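Local coordinates for protein acetylxylan esterase (Geobacillus stearothermophilus, PDB 5BN1) that removes acetyl side groups from the xylose units of xylan and xylo-oligosaccharides, as a serine esterase of the GDSL family that assembles into a doughnut-shaped octamer, at residues 1-6 / 52-57; 14-19 / 192-197; 85-90 / 129-134. The protein carries 1 engineered substitution. One frame throughout, in Å; residues are numbered along the deposited sequence.

Contact 1 (1-6 / 52-57); sequences MKIGSG and LGIRVV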
# COMPACT_ATOMS: atom_id res chain seq x y z
N MET A 1 -30.22 -36.06 -6.89
CA MET A 1 -28.99 -35.51 -6.27
C MET A 1 -28.63 -36.50 -5.15
O MET A 1 -29.50 -37.05 -4.40
CB MET A 1 -29.13 -34.03 -5.71
CG MET A 1 -27.81 -33.17 -5.77
SD MET A 1 -27.46 -32.62 -7.43
CE MET A 1 -28.50 -33.53 -8.44
N LYS A 2 -27.33 -36.69 -5.00
CA LYS A 2 -26.84 -37.38 -3.81
C LYS A 2 -26.90 -36.59 -2.56
O LYS A 2 -27.02 -37.17 -1.47
CB LYS A 2 -25.41 -37.88 -4.08
CG LYS A 2 -25.27 -38.72 -5.34
CD LYS A 2 -26.20 -39.87 -5.71
CE LYS A 2 -25.53 -41.04 -5.17
NZ LYS A 2 -25.56 -40.67 -3.74
N ILE A 3 -26.80 -35.26 -2.60
CA ILE A 3 -26.79 -34.42 -1.44
C ILE A 3 -28.20 -33.80 -1.23
O ILE A 3 -28.87 -33.63 -2.20
CB ILE A 3 -25.74 -33.33 -1.70
CG1 ILE A 3 -24.35 -34.07 -1.80
CG2 ILE A 3 -25.69 -32.42 -0.54
CD1 ILE A 3 -23.21 -33.14 -1.81
N GLY A 4 -28.59 -33.61 -0.00
CA GLY A 4 -29.95 -33.09 0.26
C GLY A 4 -29.93 -31.79 0.90
O GLY A 4 -29.01 -31.39 1.52
N SER A 5 -31.14 -31.19 0.96
CA SER A 5 -31.31 -29.96 1.64
C SER A 5 -31.02 -29.99 3.09
O SER A 5 -31.34 -30.94 3.77
CB SER A 5 -32.78 -29.50 1.32
OG SER A 5 -32.87 -28.15 1.22
N GLY A 6 -30.43 -28.97 3.63
CA GLY A 6 -30.13 -28.89 5.01
C GLY A 6 -28.82 -29.57 5.36
O GLY A 6 -28.38 -29.43 6.52
N LEU A 52 -32.44 -26.73 -3.23
CA LEU A 52 -31.51 -27.59 -2.56
C LEU A 52 -30.68 -26.74 -1.62
O LEU A 52 -29.63 -26.18 -1.96
CB LEU A 52 -30.65 -28.34 -3.61
CG LEU A 52 -29.58 -29.20 -2.97
CD1 LEU A 52 -30.28 -30.45 -2.53
CD2 LEU A 52 -28.51 -29.55 -4.01
N GLY A 53 -31.06 -26.72 -0.41
CA GLY A 53 -30.54 -25.84 0.57
C GLY A 53 -29.32 -26.39 1.26
O GLY A 53 -29.29 -26.58 2.46
N ILE A 54 -28.26 -26.51 0.48
CA ILE A 54 -27.01 -27.04 1.04
C ILE A 54 -26.17 -25.95 1.62
O ILE A 54 -26.21 -24.79 1.11
CB ILE A 54 -26.21 -27.83 0.02
CG1 ILE A 54 -25.92 -27.02 -1.18
CG2 ILE A 54 -26.96 -29.08 -0.39
CD1 ILE A 54 -24.78 -27.66 -1.93
N ARG A 55 -25.48 -26.28 2.70
CA ARG A 55 -24.55 -25.35 3.26
C ARG A 55 -23.15 -25.90 2.93
O ARG A 55 -22.90 -27.02 3.00
CB ARG A 55 -24.66 -25.18 4.75
CG ARG A 55 -26.05 -25.25 5.34
CD ARG A 55 -25.76 -25.30 6.85
NE ARG A 55 -24.42 -24.65 6.99
CZ ARG A 55 -23.72 -24.54 8.12
NH1 ARG A 55 -24.17 -25.09 9.24
NH2 ARG A 55 -22.56 -23.95 8.10
N VAL A 56 -22.32 -25.02 2.39
CA VAL A 56 -20.99 -25.38 1.88
C VAL A 56 -19.91 -24.64 2.56
O VAL A 56 -19.98 -23.43 2.82
CB VAL A 56 -20.94 -25.23 0.34
CG1 VAL A 56 -19.55 -25.62 -0.21
CG2 VAL A 56 -22.00 -26.02 -0.33
N VAL A 57 -18.82 -25.37 2.94
CA VAL A 57 -17.66 -24.86 3.61
C VAL A 57 -16.39 -25.27 2.77
O VAL A 57 -16.35 -26.38 2.27
CB VAL A 57 -17.51 -25.47 5.04
CG1 VAL A 57 -16.40 -24.81 5.78
CG2 VAL A 57 -18.81 -25.36 5.83

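Contact 2 (14-19 / 192-197); sequences DSITDC and RVHPSV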
# COMPACT_ATOMS: atom_id res chain seq x y z
N ASP A 14 -6.01 -28.77 -1.48
CA ASP A 14 -4.87 -27.83 -1.66
C ASP A 14 -5.32 -26.52 -2.34
O ASP A 14 -6.45 -26.17 -2.25
CB ASP A 14 -3.77 -28.60 -2.36
CG ASP A 14 -4.19 -29.15 -3.65
OD1 ASP A 14 -5.08 -28.58 -4.33
OD2 ASP A 14 -3.72 -30.24 -4.03
N SER A 15 -4.37 -25.90 -3.04
CA SER A 15 -4.76 -24.64 -3.71
C SER A 15 -5.88 -24.74 -4.68
O SER A 15 -6.66 -23.80 -4.86
CB SER A 15 -3.59 -24.00 -4.48
OG SER A 15 -3.09 -24.95 -5.44
N ILE A 16 -6.07 -25.86 -5.32
CA ILE A 16 -7.14 -26.06 -6.34
C ILE A 16 -8.46 -25.87 -5.65
O ILE A 16 -9.42 -25.40 -6.25
CB ILE A 16 -6.97 -27.40 -7.11
CG1 ILE A 16 -5.57 -27.53 -7.69
CG2 ILE A 16 -8.06 -27.48 -8.20
CD1 ILE A 16 -5.10 -26.43 -8.58
N THR A 17 -8.55 -26.38 -4.42
CA THR A 17 -9.71 -26.28 -3.58
C THR A 17 -9.81 -24.87 -2.97
O THR A 17 -10.88 -24.23 -3.05
CB THR A 17 -9.78 -27.44 -2.54
OG1 THR A 17 -9.80 -28.64 -3.29
CG2 THR A 17 -11.05 -27.32 -1.67
N ASP A 18 -8.74 -24.43 -2.32
CA ASP A 18 -8.61 -23.13 -1.62
C ASP A 18 -9.13 -21.95 -2.48
O ASP A 18 -10.17 -21.34 -2.19
CB ASP A 18 -7.15 -23.00 -1.22
CG ASP A 18 -6.82 -21.75 -0.41
OD1 ASP A 18 -7.63 -20.84 -0.40
OD2 ASP A 18 -5.75 -21.71 0.22
N CYS A 19 -8.38 -21.72 -3.59
CA CYS A 19 -8.71 -20.65 -4.54
C CYS A 19 -8.95 -19.33 -3.78
O CYS A 19 -9.87 -18.60 -4.17
CB CYS A 19 -9.82 -20.96 -5.40
SG CYS A 19 -9.38 -22.23 -6.59
N ARG A 192 0.55 -26.53 -15.60
CA ARG A 192 -0.08 -27.84 -15.62
C ARG A 192 -0.80 -28.20 -14.38
O ARG A 192 -1.21 -29.40 -14.31
CB ARG A 192 0.86 -28.95 -16.19
CG ARG A 192 1.32 -28.69 -17.62
CD ARG A 192 2.26 -29.75 -18.14
NE ARG A 192 3.65 -29.49 -17.66
CZ ARG A 192 4.66 -30.37 -17.75
NH1 ARG A 192 4.43 -31.49 -18.39
NH2 ARG A 192 5.86 -30.13 -17.30
N VAL A 193 -0.99 -27.31 -13.44
CA VAL A 193 -1.68 -27.57 -12.21
C VAL A 193 -2.82 -26.60 -11.98
O VAL A 193 -3.95 -27.01 -11.73
CB VAL A 193 -0.73 -27.59 -11.05
CG1 VAL A 193 -1.46 -27.64 -9.72
CG2 VAL A 193 0.22 -28.80 -11.23
N HIS A 194 -2.53 -25.28 -11.97
CA HIS A 194 -3.44 -24.25 -11.59
C HIS A 194 -4.15 -23.73 -12.84
O HIS A 194 -3.52 -23.02 -13.64
CB HIS A 194 -2.70 -23.09 -10.97
CG HIS A 194 -2.02 -23.49 -9.68
ND1 HIS A 194 -0.71 -23.74 -9.60
CD2 HIS A 194 -2.55 -23.72 -8.45
CE1 HIS A 194 -0.39 -24.01 -8.35
NE2 HIS A 194 -1.49 -24.08 -7.65
N PRO A 195 -5.40 -24.08 -13.03
CA PRO A 195 -6.04 -23.78 -14.28
C PRO A 195 -6.84 -22.46 -14.33
O PRO A 195 -7.07 -21.84 -13.31
CB PRO A 195 -6.96 -24.96 -14.53
CG PRO A 195 -7.39 -25.26 -13.24
CD PRO A 195 -6.28 -24.95 -12.22
N SER A 196 -7.15 -22.13 -15.56
CA SER A 196 -8.05 -21.02 -15.85
C SER A 196 -9.46 -21.32 -15.31
O SER A 196 -9.82 -22.45 -14.82
CB SER A 196 -8.30 -20.85 -17.34
OG SER A 196 -8.75 -21.99 -17.98
N VAL A 197 -10.37 -20.37 -15.49
CA VAL A 197 -11.78 -20.59 -15.20
C VAL A 197 -12.25 -21.84 -15.89
O VAL A 197 -13.09 -22.62 -15.39
CB VAL A 197 -12.65 -19.38 -15.67
CG1 VAL A 197 -14.15 -19.70 -15.66
CG2 VAL A 197 -12.25 -18.14 -14.89

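Contact 3 (85-90 / 129-134); sequences VSIMIG and KGIILM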
# COMPACT_ATOMS: atom_id res chain seq x y z
N VAL A 85 -18.14 -34.92 3.01
CA VAL A 85 -16.76 -34.43 2.90
C VAL A 85 -16.21 -34.83 1.56
O VAL A 85 -16.14 -35.96 1.13
CB VAL A 85 -15.82 -34.99 4.01
CG1 VAL A 85 -14.37 -34.47 3.87
CG2 VAL A 85 -16.31 -34.59 5.35
N SER A 86 -15.77 -33.80 0.80
CA SER A 86 -15.12 -33.91 -0.51
C SER A 86 -13.60 -33.63 -0.32
O SER A 86 -13.21 -32.65 0.30
CB SER A 86 -15.63 -32.91 -1.57
OG SER A 86 -15.01 -33.07 -2.77
N ILE A 87 -12.82 -34.61 -0.74
CA ILE A 87 -11.36 -34.57 -0.61
C ILE A 87 -10.76 -34.57 -2.00
O ILE A 87 -10.98 -35.44 -2.83
CB ILE A 87 -10.77 -35.78 0.19
CG1 ILE A 87 -11.55 -35.87 1.50
CG2 ILE A 87 -9.27 -35.65 0.31
CD1 ILE A 87 -11.30 -37.26 2.15
N MET A 88 -9.84 -33.60 -2.28
CA MET A 88 -8.99 -33.62 -3.49
C MET A 88 -7.59 -33.24 -3.05
O MET A 88 -7.21 -32.12 -2.75
CB MET A 88 -9.43 -32.67 -4.63
CG MET A 88 -8.59 -32.87 -5.85
SD MET A 88 -9.27 -32.24 -7.40
CE MET A 88 -9.64 -30.58 -6.92
N ILE A 89 -6.77 -34.32 -2.96
CA ILE A 89 -5.39 -34.19 -2.46
C ILE A 89 -4.50 -35.16 -3.18
O ILE A 89 -4.92 -36.21 -3.71
CB ILE A 89 -5.33 -34.38 -0.95
CG1 ILE A 89 -4.10 -33.74 -0.28
CG2 ILE A 89 -5.51 -35.91 -0.61
CD1 ILE A 89 -4.21 -32.21 -0.20
N GLY A 90 -3.23 -34.76 -3.32
CA GLY A 90 -2.18 -35.56 -4.05
C GLY A 90 -1.36 -34.79 -5.02
O GLY A 90 -0.27 -35.20 -5.34
N LYS A 129 -22.52 -38.44 6.60
CA LYS A 129 -23.34 -39.07 5.60
C LYS A 129 -22.69 -39.66 4.40
O LYS A 129 -23.04 -40.72 3.93
CB LYS A 129 -24.54 -38.16 5.08
CG LYS A 129 -25.38 -37.56 6.20
CD LYS A 129 -26.62 -36.75 5.71
CE LYS A 129 -27.60 -36.27 6.81
NZ LYS A 129 -27.06 -36.13 8.16
N GLY A 130 -21.63 -39.01 3.84
CA GLY A 130 -20.97 -39.55 2.75
C GLY A 130 -19.60 -38.80 2.48
O GLY A 130 -19.41 -37.75 3.06
N ILE A 131 -18.80 -39.45 1.66
CA ILE A 131 -17.46 -38.92 1.30
C ILE A 131 -17.39 -38.96 -0.16
O ILE A 131 -17.75 -39.91 -0.87
CB ILE A 131 -16.37 -39.77 1.94
CG1 ILE A 131 -16.40 -39.54 3.45
CG2 ILE A 131 -14.98 -39.39 1.34
CD1 ILE A 131 -15.45 -40.45 4.21
N ILE A 132 -16.79 -37.86 -0.77
CA ILE A 132 -16.51 -37.84 -2.14
C ILE A 132 -14.99 -37.70 -2.36
O ILE A 132 -14.41 -36.80 -1.81
CB ILE A 132 -17.13 -36.58 -2.88
CG1 ILE A 132 -18.65 -36.51 -2.58
CG2 ILE A 132 -16.91 -36.69 -4.36
CD1 ILE A 132 -19.14 -35.33 -1.87
N LEU A 133 -14.38 -38.72 -2.96
CA LEU A 133 -12.95 -38.72 -3.21
C LEU A 133 -12.77 -38.32 -4.63
O LEU A 133 -13.09 -38.95 -5.60
CB LEU A 133 -12.39 -40.18 -3.00
CG LEU A 133 -12.33 -40.43 -1.52
CD1 LEU A 133 -12.01 -41.92 -1.35
CD2 LEU A 133 -11.23 -39.71 -0.83
N MET A 134 -12.04 -37.15 -4.77
CA MET A 134 -11.63 -36.73 -6.07
C MET A 134 -10.17 -36.99 -6.28
O MET A 134 -9.36 -36.75 -5.44
CB MET A 134 -11.80 -35.18 -6.14
CG MET A 134 -13.18 -34.68 -5.84
SD MET A 134 -13.40 -32.79 -5.84
CE MET A 134 -13.14 -32.52 -7.57
O HOH W 1 -7.90 -37.05 -3.10

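Contact 1 (1-6 / 52-57)
Ile3 and Ile54 meet through their branch methyls, CG2 of Ile3 lying 3.6 Å from CG2 of Ile54, with the two side chains crossing at about a right angle. This is the close-packed side of the contact. The rotamer of Ile54 (chi1 56°) sets its CG2 anti to the carbonyl carbon, beside the backbone N, and CG2 is the branch that meets both Ile3 CG2 and the carbonyl O of Gly4. Beside it, Leu52 lays its CD1 methyl against the backbone of 3-5, 3.5 Å from Ile3 O, so that a branched side chain covers peptide groups as well as side chains. Leu9 backs Ile3 from strand 8-13, and Leu45 of helix 37-48 touches both Ile54 and Met1.

Packing is looser at Met1, whose CG approaches CD2 of Leu52 only to 4.1 Å. At the other end, where Ser5 and Gly6 lie exposed, polar bonds take over. Gly53 N donates to Ser5 OG at 2.8 Å. In return, Gly6 N donates a hydrogen bond to Gly53 O at 2.9 Å, from above the carbonyl plane, 58° out of it. Gly53 is thus gripped from both its N-H and its C=O. It is also the centre of an inverse gamma turn, closed by Ile54 N bonding to Leu52 O at 2.8 Å. A side chain on Gly53 would run into Ser5 OG, and at Gly6, where phi is 84°, one would be jammed against the carbonyl O of Ser5.

Just past these residues, strands 8-13 and 55-58 pair in parallel, Arg55 bonding through its backbone to Glu7 and Leu9. The contact therefore joins the segments that lead into the two parallel strands of a beta-alpha-beta crossover through helix 37-48, at one border of the parallel sheet of an SGNH hydrolase.

Contact 2 (14-19 / 192-197)
Ser15 and Ile16 are the residues of 14-19 that reach across to 192-197, and Asp14, just before them, sets up the turn from which they do so. Asp14 is the N-cap of the short helix 15-18: its OD1 accepts from Ile16 N at 3.1 Å, on the anti side of the carboxylate and 22° out of its plane, while its carbonyl O receives Asp18 N. At the first turn of that helix stands Ser15, whose OG is held between the backbone N and the carbonyl carbon (chi1 56°) and lies 2.9 Å from His194 NE2, hydrogen-bonded at the edge of the imidazole ring and near its plane. Val193 CG1 covers one face of the ring, 3.9 Å above its centre.

The other ring nitrogen, ND1, is hydrogen-bonded to Asp191 OD2, which completes the Ser-His-Asp catalytic triad inferred for this GDSL esterase, with Ser15 as the probable nucleophile. Asn92, a probable stabiliser of the transition state, has its side chain about 5 Å from that of Ser15 at nearest atoms.

Ile16 follows with the apolar half of the contact. Its CD1 methyl touches Val193 O at 3.4 Å. The same methyl approaches the imidazole obliquely, 3.7 Å from His194 CD2, and also meets CD of Pro195, so it packs against three consecutive residues of 192-197. The rest of the helix is tied elsewhere in the fold, Thr17 OG1 bonding to Tyr37 OH and Asp18 OD2 pairing with Arg23.

Contact 3 (85-90 / 129-134)
Met134 lies against Ser86 and Met88 on one face of the sheet, its SD 3.5 Å from Ser86 OG and its CB 3.8 Å from CB of Met88. The two methionine chains are slanted across each other, and the bend of Met134 at chi3 (67°) puts its CE 3.9 Å from SD of Met88. An alanine in place of Met134 would remove the sulphur and terminal methyl, which would probably open a gap beside Ser86 OG and let the end of Met88 turn more freely. On the other face Ile87 and Leu133 run side by side, pointing the same way, with CD1 of Ile87 3.9 Å from CD2 of Leu133.

Between the two faces, the backbone pairing fixes which side chains meet. Strands 85-88 and 130-134 run parallel, 16° apart in direction, and Ile132 bonds at both ends, N to Val85 O and O to Ile87 N. The latter bond, 2.9 Å between Ile87 N and Ile132 O, lies nearly along the C=O axis. These are neighbouring inner strands of the parallel sheet of the SGNH hydrolase fold, joined by a crossover that includes helices 91-99 and 110-124. Past the last direct bond a water bridges Ile89 N (3.0 Å) and Met134 O (2.8 Å).

Further out, helices position the side chains of each face. Phe207 of helix 197-211 touches Ser86, Ile132 and Met134, whereas Trp73 and Val77 of helix 66-78 lie against Ile87 and Val85. Strand 8-13 flanks 85-88 along its other edge, where the backbone of Ser86 bonds to Leu10 and Ile12.

How the contacts relate
From the N terminus, the chain first closes contact 1, whose loop takes in strand 8-13 and helix 37-48 and ends at the border strand 55-58. Residues 14-19 lie within that loop, yet their partner comes only at 192-197, so contacts 1 and 2 cross along the chain; in space they do not touch. Contact 3 follows contact 1 in series and is nested inside the long loop closed by contact 2. Contacts 1 and 3 serve the same parallel sheet, at its border and within it. Contact 2 joins helix 15-18, after the first strand, to the loop before helix 197-211, at the probable catalytic site, and touches contact 3, where Ile16 CG2 packs 3.7 Å from Met88 CE.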